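Local coordinates for protein Rubredoxin\:oxygen oxidoreductase (Desulfovibrio gigas, PDB 1E5D) that catalyses the four-electron reduction of dioxygen to two water molecules at a non-haem diiron centre, with flavin mononucleotide as a further cofactor, at residues 33-38 with 224-229. Sequence-based numbering, arbitrary orientation.
Sequences TTYNAY and PDHGVI. With FEO (mu-oxo-diiron), chain D.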
loop_
_atom_site.group_PDB
_atom_site.type_symbol
_atom_site.label_atom_id
_atom_site.label_comp_id
_atom_site.label_asym_id
_atom_site.label_seq_id
_atom_site.Cartn_x
_atom_site.Cartn_y
_atom_site.Cartn_z
ATOM N N THR A 33 4.690 -19.325 12.046
ATOM C CA THR A 33 3.676 -20.272 11.607
ATOM C C THR A 33 4.303 -21.658 11.571
ATOM O O THR A 33 5.481 -21.875 11.864
ATOM C CB THR A 33 3.109 -19.874 10.239
ATOM O OG1 THR A 33 2.082 -20.782 9.825
ATOM C CG2 THR A 33 4.192 -19.966 9.167
ATOM N N THR A 34 3.495 -22.651 11.214
ATOM C CA THR A 34 4.040 -23.989 11.060
ATOM C C THR A 34 3.491 -24.592 9.770
ATOM O O THR A 34 2.537 -24.120 9.158
ATOM C CB THR A 34 3.716 -24.947 12.222
ATOM O OG1 THR A 34 2.351 -25.395 12.134
ATOM C CG2 THR A 34 3.870 -24.248 13.562
ATOM N N TYR A 35 4.134 -25.684 9.380
ATOM C CA TYR A 35 3.620 -26.457 8.251
ATOM C C TYR A 35 3.415 -27.876 8.765
ATOM O O TYR A 35 4.396 -28.558 9.068
ATOM C CB TYR A 35 4.587 -26.329 7.076
ATOM C CG TYR A 35 4.694 -24.874 6.654
ATOM C CD1 TYR A 35 3.644 -24.301 5.944
ATOM C CD2 TYR A 35 5.796 -24.095 6.970
ATOM C CE1 TYR A 35 3.691 -22.983 5.546
ATOM C CE2 TYR A 35 5.854 -22.772 6.571
ATOM C CZ TYR A 35 4.805 -22.228 5.864
ATOM O OH TYR A 35 4.838 -20.914 5.454
ATOM N N ASN A 36 2.152 -28.246 8.883
ATOM C CA ASN A 36 1.714 -29.478 9.506
ATOM C C ASN A 36 1.308 -30.518 8.472
ATOM O O ASN A 36 0.490 -30.278 7.598
ATOM C CB ASN A 36 0.534 -29.220 10.451
ATOM C CG ASN A 36 0.888 -28.251 11.564
ATOM O OD1 ASN A 36 2.057 -28.060 11.884
ATOM N ND2 ASN A 36 -0.128 -27.635 12.160
ATOM N N ALA A 37 1.908 -31.688 8.609
ATOM C CA ALA A 37 1.538 -32.875 7.853
ATOM C C ALA A 37 1.297 -33.980 8.879
ATOM O O ALA A 37 1.824 -33.918 9.996
ATOM C CB ALA A 37 2.588 -33.256 6.837
ATOM N N TYR A 38 0.481 -34.961 8.503
ATOM C CA TYR A 38 0.166 -36.019 9.462
ATOM C C TYR A 38 0.414 -37.390 8.849
ATOM O O TYR A 38 -0.140 -37.754 7.814
ATOM C CB TYR A 38 -1.276 -35.862 9.965
ATOM C CG TYR A 38 -1.441 -34.507 10.632
ATOM C CD1 TYR A 38 -1.796 -33.406 9.862
ATOM C CD2 TYR A 38 -1.234 -34.322 11.990
ATOM C CE1 TYR A 38 -1.946 -32.161 10.439
ATOM C CE2 TYR A 38 -1.385 -33.073 12.576
ATOM C CZ TYR A 38 -1.740 -32.000 11.791
ATOM O OH TYR A 38 -1.903 -30.746 12.331
ATOM N N PRO A 224 -5.038 -29.069 11.716
ATOM C CA PRO A 224 -4.854 -28.127 10.610
ATOM C C PRO A 224 -3.409 -28.054 10.106
ATOM O O PRO A 224 -2.471 -28.525 10.758
ATOM C CB PRO A 224 -5.268 -26.806 11.267
ATOM C CG PRO A 224 -4.824 -26.942 12.678
ATOM C CD PRO A 224 -4.877 -28.404 13.020
ATOM N N ASP A 225 -3.255 -27.455 8.932
ATOM C CA ASP A 225 -2.020 -27.222 8.216
ATOM C C ASP A 225 -1.037 -26.314 8.950
ATOM O O ASP A 225 0.161 -26.487 8.768
ATOM C CB ASP A 225 -2.320 -26.524 6.882
ATOM C CG ASP A 225 -2.770 -27.488 5.810
ATOM O OD1 ASP A 225 -2.647 -28.710 6.020
ATOM O OD2 ASP A 225 -3.279 -27.009 4.774
ATOM N N HIS A 226 -1.561 -25.373 9.722
ATOM C CA HIS A 226 -0.786 -24.359 10.402
ATOM C C HIS A 226 -1.166 -24.214 11.868
ATOM O O HIS A 226 -2.343 -24.104 12.214
ATOM C CB HIS A 226 -0.982 -22.975 9.746
ATOM C CG HIS A 226 -0.871 -23.016 8.253
ATOM N ND1 HIS A 226 0.286 -23.379 7.600
ATOM C CD2 HIS A 226 -1.773 -22.752 7.285
ATOM C CE1 HIS A 226 0.084 -23.327 6.298
ATOM N NE2 HIS A 226 -1.159 -22.950 6.073
ATOM N N GLY A 227 -0.153 -24.172 12.730
ATOM C CA GLY A 227 -0.426 -23.882 14.129
ATOM C C GLY A 227 -0.628 -25.149 14.936
ATOM O O GLY A 227 -0.242 -26.241 14.511
ATOM N N VAL A 228 -1.239 -24.983 16.108
ATOM C CA VAL A 228 -1.353 -26.095 17.044
ATOM C C VAL A 228 -2.529 -27.002 16.711
ATOM O O VAL A 228 -3.460 -26.640 16.002
ATOM C CB VAL A 228 -1.493 -25.605 18.497
ATOM C CG1 VAL A 228 -0.240 -24.847 18.904
ATOM C CG2 VAL A 228 -2.731 -24.740 18.641
ATOM N N ILE A 229 -2.436 -28.209 17.255
ATOM C CA ILE A 229 -3.503 -29.189 17.107
ATOM C C ILE A 229 -4.565 -29.002 18.178
ATOM O O ILE A 229 -4.226 -28.763 19.341
ATOM C CB ILE A 229 -2.923 -30.612 17.189
ATOM C CG1 ILE A 229 -2.138 -30.999 15.931
ATOM C CG2 ILE A 229 -4.013 -31.622 17.498
ATOM C CD1 ILE A 229 -0.994 -31.950 16.215
HETATM FE FE1 FEO D . -1.906 -23.084 4.201
HETATM FE FE2 FEO D . -4.116 -22.197 1.830
HETATM O O FEO D . -2.129 -23.051 2.466
HETATM O O HOH W 1 -1.249 -25.412 3.951
#
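The carbonyl oxygen of P224 is gripped by two side chains of strand 33-40 that reach it from opposite faces of its plane: N36 ND2 at 2.9 Å and Y38 OH at 2.8 Å. The same N36 amide spends its other N-H on G227 O, 2.7 Å from ND2, and both acceptors lie close to the amide plane. Bridging the two carbonyls in this way, N36 spans the bend of segment 224-229, while its backbone N donates to D225 O. The amide is itself steadied from within the strand. T34 OG1, placed between the backbone N and the carbonyl carbon (chi1 76°), donates to N36 OD1 and accepts from G227 N at 2.8 Å, a hydroxyl thus used in both directions. Beside the polar net, Y38 and I229 meet tip to tip, with I229 CD1 at the edge of the tyrosine ring. Farther along, H226 ND1 donates to T34 O over 2.8 Å, nearly straight at 169° and in the imidazole plane. This bond and the iron bound by NE2 at 2.0 Å together fix the ring's rotation; the bond may also make the imidazole a somewhat stronger ligand. The CB of D225 sits over one ring face, and Y35 CE1 comes within 3.7 Å of H226 CE1. D225 OD2 accepts from an iron-bound water and is also hydrogen-bonded to H84; D83 and D165 share the diiron site with H226. A histidine ligand carried by a loop, here oriented by a second-shell strand carbonyl, belongs to the metal site of the metallo-beta-lactamase fold, which in this enzyme holds two irons.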